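Local coordinates for protein TatD-related deoxyribonuclease (Thermotoga maritima, PDB 1J6O) that probably acts as a metal-dependent deoxyribonuclease of the TatD family, hydrolysing ester bonds in DNA, at residues V47-L58 / F92-E103; L156-H164 / R260-E268. All coordinates share one frame; numbering follows the deposited sequence.

Both contacts hang on the one parallel barrel sheet, through strands 41-47 and 98-107 in contact 1 and strand 161-163 in contact 2, and their centres lie about 15 Å apart. Contact 1 is largely buried: a phenylalanine in a helix groove, a leucine over a turn, and one backbone hydrogen bond near the predicted metal site. Contact 2 is only partly buried. Its inner end is aliphatic and aromatic, while its outer end, at the chain terminus, has lysines that donate to backbone carbonyls, with glutamates beside them. The two meet where Glu103 OE2 lies 3.1 Å from His164 NE2, a weak, probable hydrogen bond, and where Ala100 packs on Phe263.

Contact 1: residues V47-L58 / F92-E103; sequences VGVNLEDSKKSL and FAKDEKVVAIGE
Phe92 fits as a knob into a hole formed by Leu51, Ser54, Lys55 and Leu58 of helix 51-61, packing two neighbouring helices of the outer layer of a TIM-barrel fold, 51-61 and the end of 85-92. Leu51 O lies at the ring edge, 3.6 Å from Phe92 CE2, while Ser54 CB and Lys55 CB approach the ring obliquely. The Lys55 side chain crosses that of Phe92 at about a right angle.

Leu58 supplies a second apolar cluster. Its CG is anti to the backbone N (chi1 178°), which carries CD1 toward the turn beyond Phe92 and lays CD2 against Phe92 O and CB. CD1 touches Val98 CG2 at 3.9 Å and also meets Asp95 CG and Lys97 CB. Asp95 OD1 accepts from Lys97 N at 2.9 Å, an Asx turn that shapes this loop, and Asp95 OD2 forms a salt bridge with Lys62. At the C-terminal end of strand 41-47, Val47 CG1 packs against Glu103 CB and the backbone of Gly102 and Glu103.

Polar contact centres on Gly48 and Glu103. Glu103, a predicted metal ligand, follows a cis peptide bond, and its carboxylate is hydrogen-bonded to His17. Asp53 OD2 accepts from Val49 N at 2.8 Å and also from His21, tying the loop to the start of the helix. The bond across the contact runs from Glu103 N to Gly48 O, at 3.1 Å.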
loop_
_atom_site.group_PDB
_atom_site.type_symbol
_atom_site.label_atom_id
_atom_site.label_comp_id
_atom_site.label_asym_id
_atom_site.label_seq_id
_atom_site.Cartn_x
_atom_site.Cartn_y
_atom_site.Cartn_z
ATOM N N VAL A 47 7.296 -0.511 -1.706
ATOM C CA VAL A 47 7.395 -0.087 -0.327
ATOM C C VAL A 47 8.496 -0.595 0.590
ATOM O O VAL A 47 8.686 -1.799 0.714
ATOM C CB VAL A 47 6.031 -0.439 0.345
ATOM C CG1 VAL A 47 5.901 0.262 1.663
ATOM C CG2 VAL A 47 4.858 -0.029 -0.586
ATOM N N GLY A 48 9.129 0.330 1.300
ATOM C CA GLY A 48 10.201 -0.038 2.235
ATOM C C GLY A 48 9.644 -0.305 3.622
ATOM O O GLY A 48 8.540 0.168 3.931
ATOM N N VAL A 49 10.354 -1.082 4.456
ATOM C CA VAL A 49 9.835 -1.354 5.809
ATOM C C VAL A 49 10.722 -0.859 6.971
ATOM O O VAL A 49 10.363 -1.004 8.147
ATOM C CB VAL A 49 9.476 -2.861 6.013
ATOM C CG1 VAL A 49 8.342 -3.243 5.021
ATOM C CG2 VAL A 49 10.697 -3.759 5.799
ATOM N N ASN A 50 11.872 -0.277 6.634
ATOM C CA ASN A 50 12.788 0.262 7.633
ATOM C C ASN A 50 13.815 1.071 6.867
ATOM O O ASN A 50 13.730 1.171 5.647
ATOM C CB ASN A 50 13.426 -0.826 8.518
ATOM C CG ASN A 50 14.220 -1.859 7.737
ATOM O OD1 ASN A 50 15.076 -1.528 6.925
ATOM N ND2 ASN A 50 13.952 -3.122 8.019
ATOM N N LEU A 51 14.761 1.686 7.547
ATOM C CA LEU A 51 15.745 2.478 6.830
ATOM C C LEU A 51 16.573 1.734 5.789
ATOM O O LEU A 51 16.699 2.199 4.651
ATOM C CB LEU A 51 16.686 3.192 7.826
ATOM C CG LEU A 51 16.373 4.635 8.247
ATOM C CD1 LEU A 51 14.909 4.918 8.204
ATOM C CD2 LEU A 51 16.978 4.912 9.644
ATOM N N GLU A 52 17.149 0.597 6.163
ATOM C CA GLU A 52 17.969 -0.158 5.209
ATOM C C GLU A 52 17.136 -0.688 4.050
ATOM O O GLU A 52 17.561 -0.673 2.889
ATOM C CB GLU A 52 18.644 -1.351 5.892
ATOM C CG GLU A 52 19.654 -0.999 6.968
ATOM C CD GLU A 52 19.036 -0.232 8.124
ATOM O OE1 GLU A 52 17.967 -0.659 8.640
ATOM O OE2 GLU A 52 19.632 0.798 8.518
ATOM N N ASP A 53 15.965 -1.202 4.389
ATOM C CA ASP A 53 15.079 -1.746 3.380
ATOM C C ASP A 53 14.526 -0.654 2.445
ATOM O O ASP A 53 14.344 -0.872 1.216
ATOM C CB ASP A 53 13.967 -2.533 4.086
ATOM C CG ASP A 53 13.071 -3.235 3.109
ATOM O OD1 ASP A 53 13.464 -4.319 2.598
ATOM O OD2 ASP A 53 11.985 -2.681 2.839
ATOM N N SER A 54 14.266 0.522 3.006
ATOM C CA SER A 54 13.754 1.599 2.181
ATOM C C SER A 54 14.815 2.007 1.170
ATOM O O SER A 54 14.483 2.366 0.026
ATOM C CB SER A 54 13.343 2.800 3.036
ATOM O OG SER A 54 12.140 2.523 3.733
ATOM N N LYS A 55 16.082 1.966 1.578
ATOM C CA LYS A 55 17.182 2.339 0.656
ATOM C C LYS A 55 17.210 1.332 -0.520
ATOM O O LYS A 55 17.393 1.723 -1.667
ATOM C CB LYS A 55 18.540 2.335 1.391
ATOM C CG LYS A 55 19.687 3.136 0.724
ATOM C CD LYS A 55 20.054 2.711 -0.665
ATOM C CE LYS A 55 21.352 3.403 -1.172
ATOM N NZ LYS A 55 21.175 4.809 -1.639
ATOM N N LYS A 56 17.011 0.046 -0.235
ATOM C CA LYS A 56 17.018 -0.980 -1.302
ATOM C C LYS A 56 15.831 -0.769 -2.235
ATOM O O LYS A 56 15.948 -0.959 -3.448
ATOM C CB LYS A 56 16.946 -2.378 -0.718
ATOM C CG LYS A 56 18.216 -2.773 0.035
ATOM C CD LYS A 56 18.062 -4.119 0.737
ATOM C CE LYS A 56 18.654 -5.261 -0.068
ATOM N NZ LYS A 56 18.023 -5.428 -1.407
ATOM N N SER A 57 14.690 -0.403 -1.654
ATOM C CA SER A 57 13.479 -0.155 -2.437
ATOM C C SER A 57 13.757 1.039 -3.358
ATOM O O SER A 57 13.462 1.004 -4.552
ATOM C CB SER A 57 12.298 0.162 -1.502
ATOM O OG SER A 57 11.112 0.451 -2.234
ATOM N N LEU A 58 14.333 2.104 -2.812
ATOM C CA LEU A 58 14.614 3.267 -3.655
ATOM C C LEU A 58 15.579 2.938 -4.784
ATOM O O LEU A 58 15.381 3.347 -5.936
ATOM C CB LEU A 58 15.184 4.413 -2.816
ATOM C CG LEU A 58 15.582 5.709 -3.551
ATOM C CD1 LEU A 58 14.407 6.254 -4.386
ATOM C CD2 LEU A 58 16.049 6.720 -2.521
ATOM N N PHE A 92 15.815 10.589 1.783
ATOM C CA PHE A 92 15.458 9.669 0.712
ATOM C C PHE A 92 14.416 10.341 -0.173
ATOM O O PHE A 92 14.487 10.292 -1.413
ATOM C CB PHE A 92 14.792 8.388 1.258
ATOM C CG PHE A 92 15.720 7.416 1.944
ATOM C CD1 PHE A 92 17.075 7.369 1.646
ATOM C CD2 PHE A 92 15.201 6.491 2.855
ATOM C CE1 PHE A 92 17.915 6.401 2.253
ATOM C CE2 PHE A 92 16.018 5.530 3.457
ATOM C CZ PHE A 92 17.389 5.488 3.150
ATOM N N ALA A 93 13.439 10.951 0.481
ATOM C CA ALA A 93 12.357 11.616 -0.210
ATOM C C ALA A 93 12.774 12.757 -1.113
ATOM O O ALA A 93 11.944 13.303 -1.831
ATOM C CB ALA A 93 11.281 12.062 0.801
ATOM N N LYS A 94 14.055 13.121 -1.100
ATOM C CA LYS A 94 14.480 14.202 -1.972
ATOM C C LYS A 94 14.411 13.627 -3.386
ATOM O O LYS A 94 14.184 14.369 -4.339
ATOM C CB LYS A 94 15.917 14.652 -1.671
ATOM C CG LYS A 94 16.104 15.299 -0.316
ATOM C CD LYS A 94 15.219 16.528 -0.114
ATOM C CE LYS A 94 15.661 17.711 -0.971
ATOM N NZ LYS A 94 15.036 18.981 -0.496
ATOM N N ASP A 95 14.589 12.307 -3.511
ATOM C CA ASP A 95 14.544 11.636 -4.824
ATOM C C ASP A 95 13.117 11.696 -5.389
ATOM O O ASP A 95 12.146 11.380 -4.688
ATOM C CB ASP A 95 14.984 10.170 -4.688
ATOM C CG ASP A 95 15.406 9.565 -6.014
ATOM O OD1 ASP A 95 14.527 9.332 -6.875
ATOM O OD2 ASP A 95 16.623 9.337 -6.199
ATOM N N GLU A 96 12.982 12.090 -6.656
ATOM C CA GLU A 96 11.654 12.187 -7.274
ATOM C C GLU A 96 10.907 10.851 -7.371
ATOM O O GLU A 96 9.688 10.828 -7.533
ATOM C CB GLU A 96 11.750 12.794 -8.676
ATOM C CG GLU A 96 12.704 12.061 -9.602
ATOM N N LYS A 97 11.638 9.750 -7.274
ATOM C CA LYS A 97 11.014 8.432 -7.357
ATOM C C LYS A 97 10.191 8.123 -6.100
ATOM O O LYS A 97 9.362 7.207 -6.118
ATOM C CB LYS A 97 12.094 7.366 -7.546
ATOM C CG LYS A 97 12.565 7.209 -8.973
ATOM C CD LYS A 97 11.480 6.522 -9.783
ATOM C CE LYS A 97 12.051 5.956 -11.075
ATOM N NZ LYS A 97 11.142 4.945 -11.635
ATOM N N VAL A 98 10.435 8.866 -5.013
ATOM C CA VAL A 98 9.690 8.647 -3.754
ATOM C C VAL A 98 8.352 9.383 -3.850
ATOM O O VAL A 98 8.299 10.630 -3.944
ATOM C CB VAL A 98 10.487 9.125 -2.544
ATOM C CG1 VAL A 98 9.630 9.018 -1.278
ATOM C CG2 VAL A 98 11.730 8.251 -2.386
ATOM N N VAL A 99 7.268 8.611 -3.799
ATOM C CA VAL A 99 5.931 9.180 -3.914
ATOM C C VAL A 99 5.055 9.031 -2.686
ATOM O O VAL A 99 3.889 9.426 -2.688
ATOM C CB VAL A 99 5.191 8.508 -5.110
ATOM C CG1 VAL A 99 5.965 8.745 -6.417
ATOM C CG2 VAL A 99 5.116 6.985 -4.882
ATOM N N ALA A 100 5.611 8.476 -1.617
ATOM C CA ALA A 100 4.811 8.298 -0.432
ATOM C C ALA A 100 5.707 7.964 0.739
ATOM O O ALA A 100 6.886 7.690 0.554
ATOM C CB ALA A 100 3.816 7.125 -0.650
ATOM N N ILE A 101 5.123 8.044 1.926
ATOM C CA ILE A 101 5.799 7.742 3.179
ATOM C C ILE A 101 5.048 6.528 3.720
ATOM O O ILE A 101 3.811 6.555 3.871
ATOM C CB ILE A 101 5.706 8.900 4.237
ATOM C CG1 ILE A 101 6.523 10.113 3.787
ATOM C CG2 ILE A 101 6.284 8.402 5.601
ATOM C CD1 ILE A 101 8.014 9.852 3.629
ATOM N N GLY A 102 5.803 5.460 3.987
ATOM C CA GLY A 102 5.256 4.215 4.508
ATOM C C GLY A 102 6.169 3.107 3.990
ATOM O O GLY A 102 6.994 3.360 3.110
ATOM N N GLU A 103 5.990 1.871 4.428
ATOM C CA GLU A 103 4.959 1.451 5.367
ATOM C C GLU A 103 5.077 2.004 6.788
ATOM O O GLU A 103 6.163 2.044 7.370
ATOM C CB GLU A 103 4.956 -0.089 5.394
ATOM C CG GLU A 103 3.593 -0.689 5.587
ATOM C CD GLU A 103 3.549 -2.176 5.272
ATOM O OE1 GLU A 103 4.221 -2.638 4.318
ATOM O OE2 GLU A 103 2.814 -2.883 5.991
#

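Contact 2: residues L156-H164 / R260-E268; sequences LPEKRGVIH and RRIFLEVKE
Lys159 reaches from the loop before strand 161-163 across the end of helix 248-264. CB lies 3.8 Å from Lys267 CE, and CG approaches the same carbon at 3.5 Å, tighter than usual for two carbons. A bend at chi2 (-101°) then turns CD over the helix backbone; CD and CE run alongside Arg261 O, with Ile262 CA and Arg261 CG as their carbon contacts. At the tip, NZ donates to Arg261 O at 3.0 Å, tilted 25° from the carbonyl plane, with Glu265 OE1 a long salt-bridge partner at 3.7 Å. With alanine in this position, Arg261 O would probably lose this donor, Glu265 its distant lysine partner, and a gap would open beside Lys267.

Lys267 places a second ammonium group close by: its NZ donates to Ile262 O at 2.6 Å, so the two lysines meet successive carbonyls at the helix end, which may offset the repulsion between them. Farther out, the side-chain carboxylates of Glu158 and Glu268 stand steeply turned against each other; Asn133 ND2 links Glu158 OE1 to Glu268 O of the C-terminal carboxylate.

Inward, Val162 CG2 touches both Ile262 CD1 and, at 3.8 Å, Phe263 CZ, and Ile262 CG2 lies over one face of the Phe263 ring. Beyond Val162 the strand leads to His164, a predicted metal ligand. Here the last helix of the chain packs against the N-terminal end of a strand, closing the bottom of a TIM barrel opposite the strand ends that carry the predicted metal site.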
loop_
_atom_site.group_PDB
_atom_site.type_symbol
_atom_site.label_atom_id
_atom_site.label_comp_id
_atom_site.label_asym_id
_atom_site.label_seq_id
_atom_site.Cartn_x
_atom_site.Cartn_y
_atom_site.Cartn_z
ATOM N N LEU A 156 -2.870 16.175 8.187
ATOM C CA LEU A 156 -2.550 15.206 7.145
ATOM C C LEU A 156 -2.232 15.830 5.794
ATOM O O LEU A 156 -2.659 16.942 5.490
ATOM C CB LEU A 156 -3.718 14.258 6.961
ATOM C CG LEU A 156 -4.096 13.490 8.212
ATOM C CD1 LEU A 156 -5.340 12.681 7.940
ATOM C CD2 LEU A 156 -2.948 12.602 8.623
ATOM N N PRO A 157 -1.483 15.103 4.950
ATOM C CA PRO A 157 -1.133 15.618 3.622
ATOM C C PRO A 157 -2.423 15.754 2.816
ATOM O O PRO A 157 -3.394 15.038 3.093
ATOM C CB PRO A 157 -0.239 14.525 3.038
ATOM C CG PRO A 157 0.213 13.729 4.220
ATOM C CD PRO A 157 -0.956 13.740 5.148
ATOM N N GLU A 158 -2.416 16.654 1.830
ATOM C CA GLU A 158 -3.569 16.912 0.953
ATOM C C GLU A 158 -4.161 15.579 0.516
ATOM O O GLU A 158 -5.346 15.307 0.734
ATOM C CB GLU A 158 -3.126 17.708 -0.281
ATOM C CG GLU A 158 -2.683 19.138 0.026
ATOM C CD GLU A 158 -1.919 19.786 -1.125
ATOM O OE1 GLU A 158 -1.582 19.083 -2.104
ATOM O OE2 GLU A 158 -1.642 21.004 -1.048
ATOM N N LYS A 159 -3.335 14.763 -0.125
ATOM C CA LYS A 159 -3.753 13.441 -0.590
ATOM C C LYS A 159 -3.394 12.593 0.630
ATOM O O LYS A 159 -2.231 12.270 0.828
ATOM C CB LYS A 159 -2.891 12.988 -1.775
ATOM C CG LYS A 159 -2.963 13.862 -3.017
ATOM C CD LYS A 159 -3.870 13.227 -4.063
ATOM C CE LYS A 159 -3.990 14.101 -5.304
ATOM N NZ LYS A 159 -2.654 14.400 -5.877
ATOM N N ARG A 160 -4.376 12.254 1.449
ATOM C CA ARG A 160 -4.138 11.458 2.650
ATOM C C ARG A 160 -3.351 10.172 2.388
ATOM O O ARG A 160 -2.309 9.916 3.028
ATOM C CB ARG A 160 -5.471 11.133 3.305
ATOM C CG ARG A 160 -6.366 12.361 3.440
ATOM C CD ARG A 160 -6.609 12.722 4.876
ATOM N NE ARG A 160 -7.505 13.871 5.003
ATOM C CZ ARG A 160 -7.177 15.119 4.685
ATOM N NH1 ARG A 160 -5.967 15.403 4.210
ATOM N NH2 ARG A 160 -8.061 16.089 4.867
ATOM N N GLY A 161 -3.853 9.360 1.469
ATOM C CA GLY A 161 -3.163 8.116 1.163
ATOM C C GLY A 161 -4.036 6.879 1.082
ATOM O O GLY A 161 -5.210 6.916 0.695
ATOM N N VAL A 162 -3.449 5.761 1.484
ATOM C CA VAL A 162 -4.137 4.493 1.455
ATOM C C VAL A 162 -3.933 3.678 2.706
ATOM O O VAL A 162 -2.832 3.668 3.264
ATOM C CB VAL A 162 -3.570 3.638 0.303
ATOM C CG1 VAL A 162 -4.370 2.396 0.141
ATOM C CG2 VAL A 162 -3.513 4.476 -1.008
ATOM N N ILE A 163 -4.985 2.987 3.137
ATOM C CA ILE A 163 -4.908 2.116 4.314
ATOM C C ILE A 163 -4.742 0.818 3.526
ATOM O O ILE A 163 -5.699 0.258 2.966
ATOM C CB ILE A 163 -6.210 2.069 5.116
ATOM C CG1 ILE A 163 -6.575 3.487 5.574
ATOM C CG2 ILE A 163 -6.039 1.125 6.313
ATOM C CD1 ILE A 163 -5.458 4.183 6.375
ATOM N N HIS A 164 -3.517 0.333 3.466
ATOM C CA HIS A 164 -3.251 -0.877 2.715
ATOM C C HIS A 164 -3.773 -2.177 3.327
ATOM O O HIS A 164 -3.917 -2.284 4.542
ATOM C CB HIS A 164 -1.744 -0.899 2.419
ATOM C CG HIS A 164 -0.989 -1.988 3.096
ATOM N ND1 HIS A 164 -0.788 -3.225 2.520
ATOM C CD2 HIS A 164 -0.349 -2.019 4.289
ATOM C CE1 HIS A 164 -0.059 -3.969 3.331
ATOM N NE2 HIS A 164 0.219 -3.260 4.408
ATOM N N ARG A 260 -3.269 6.619 -9.765
ATOM C CA ARG A 260 -2.526 7.666 -10.469
ATOM C C ARG A 260 -2.684 8.994 -9.735
ATOM O O ARG A 260 -1.723 9.748 -9.527
ATOM C CB ARG A 260 -3.083 7.874 -11.885
ATOM C CG ARG A 260 -2.700 6.837 -12.929
ATOM C CD ARG A 260 -3.470 7.141 -14.218
ATOM N NE ARG A 260 -3.268 6.141 -15.261
ATOM C CZ ARG A 260 -4.017 6.057 -16.359
ATOM N NH1 ARG A 260 -5.005 6.931 -16.552
ATOM N NH2 ARG A 260 -3.818 5.077 -17.235
ATOM N N ARG A 261 -3.914 9.292 -9.360
ATOM C CA ARG A 261 -4.180 10.535 -8.666
ATOM C C ARG A 261 -3.453 10.653 -7.337
ATOM O O ARG A 261 -2.868 11.684 -7.018
ATOM C CB ARG A 261 -5.683 10.687 -8.445
ATOM C CG ARG A 261 -6.084 11.999 -7.811
ATOM C CD ARG A 261 -7.575 12.029 -7.468
ATOM N NE ARG A 261 -7.901 11.129 -6.368
ATOM C CZ ARG A 261 -8.636 10.031 -6.495
ATOM N NH1 ARG A 261 -9.130 9.687 -7.686
ATOM N NH2 ARG A 261 -8.876 9.273 -5.430
ATOM N N ILE A 262 -3.473 9.580 -6.567
ATOM C CA ILE A 262 -2.817 9.597 -5.260
ATOM C C ILE A 262 -1.304 9.677 -5.271
ATOM O O ILE A 262 -0.700 10.523 -4.615
ATOM C CB ILE A 262 -3.223 8.331 -4.445
ATOM C CG1 ILE A 262 -4.703 8.433 -4.049
ATOM C CG2 ILE A 262 -2.396 8.217 -3.167
ATOM C CD1 ILE A 262 -5.257 7.172 -3.405
ATOM N N PHE A 263 -0.698 8.802 -6.046
ATOM C CA PHE A 263 0.742 8.736 -6.124
ATOM C C PHE A 263 1.489 9.508 -7.181
ATOM O O PHE A 263 2.611 9.968 -6.929
ATOM C CB PHE A 263 1.117 7.250 -6.236
ATOM C CG PHE A 263 0.657 6.427 -5.062
ATOM C CD1 PHE A 263 1.302 6.528 -3.845
ATOM C CD2 PHE A 263 -0.416 5.553 -5.191
ATOM C CE1 PHE A 263 0.894 5.758 -2.763
ATOM C CE2 PHE A 263 -0.848 4.767 -4.115
ATOM C CZ PHE A 263 -0.190 4.868 -2.896
ATOM N N LEU A 264 0.884 9.679 -8.350
ATOM C CA LEU A 264 1.607 10.390 -9.398
ATOM C C LEU A 264 1.334 11.840 -9.679
ATOM O O LEU A 264 2.135 12.481 -10.349
ATOM C CB LEU A 264 1.493 9.607 -10.700
ATOM C CG LEU A 264 2.001 8.170 -10.557
ATOM C CD1 LEU A 264 1.947 7.454 -11.901
ATOM C CD2 LEU A 264 3.422 8.169 -9.966
ATOM N N GLU A 265 0.225 12.363 -9.196
ATOM C CA GLU A 265 -0.060 13.762 -9.462
ATOM C C GLU A 265 0.964 14.643 -8.769
ATOM O O GLU A 265 1.341 14.397 -7.618
ATOM C CB GLU A 265 -1.478 14.105 -9.009
ATOM C CG GLU A 265 -2.182 15.085 -9.949
ATOM C CD GLU A 265 -3.692 15.038 -9.828
ATOM O OE1 GLU A 265 -4.254 15.677 -8.903
ATOM O OE2 GLU A 265 -4.321 14.353 -10.661
ATOM N N VAL A 266 1.440 15.657 -9.485
ATOM C CA VAL A 266 2.423 16.559 -8.919
ATOM C C VAL A 266 1.769 17.277 -7.728
ATOM O O VAL A 266 0.692 17.857 -7.861
ATOM C CB VAL A 266 2.903 17.598 -9.970
ATOM C CG1 VAL A 266 3.942 18.519 -9.354
ATOM C CG2 VAL A 266 3.487 16.893 -11.168
ATOM N N LYS A 267 2.419 17.236 -6.570
ATOM C CA LYS A 267 1.873 17.888 -5.379
ATOM C C LYS A 267 2.663 19.138 -4.982
ATOM O O LYS A 267 3.873 19.219 -5.206
ATOM C CB LYS A 267 1.866 16.905 -4.201
ATOM C CG LYS A 267 1.099 15.615 -4.470
ATOM C CD LYS A 267 1.272 14.609 -3.339
ATOM C CE LYS A 267 0.450 13.345 -3.590
ATOM N NZ LYS A 267 0.867 12.646 -4.845
ATOM N N GLU A 268 1.970 20.120 -4.405
ATOM C CA GLU A 268 2.632 21.349 -3.980
ATOM C C GLU A 268 3.784 20.971 -3.052
ATOM O O GLU A 268 3.559 20.597 -1.895
ATOM C CB GLU A 268 1.666 22.255 -3.210
ATOM C CG GLU A 268 0.847 23.226 -4.048
ATOM C CD GLU A 268 -0.006 24.143 -3.169
ATOM O OE1 GLU A 268 0.542 24.692 -2.181
ATOM O OE2 GLU A 268 -1.217 24.318 -3.464
ATOM O OXT GLU A 268 4.936 21.034 -3.529
#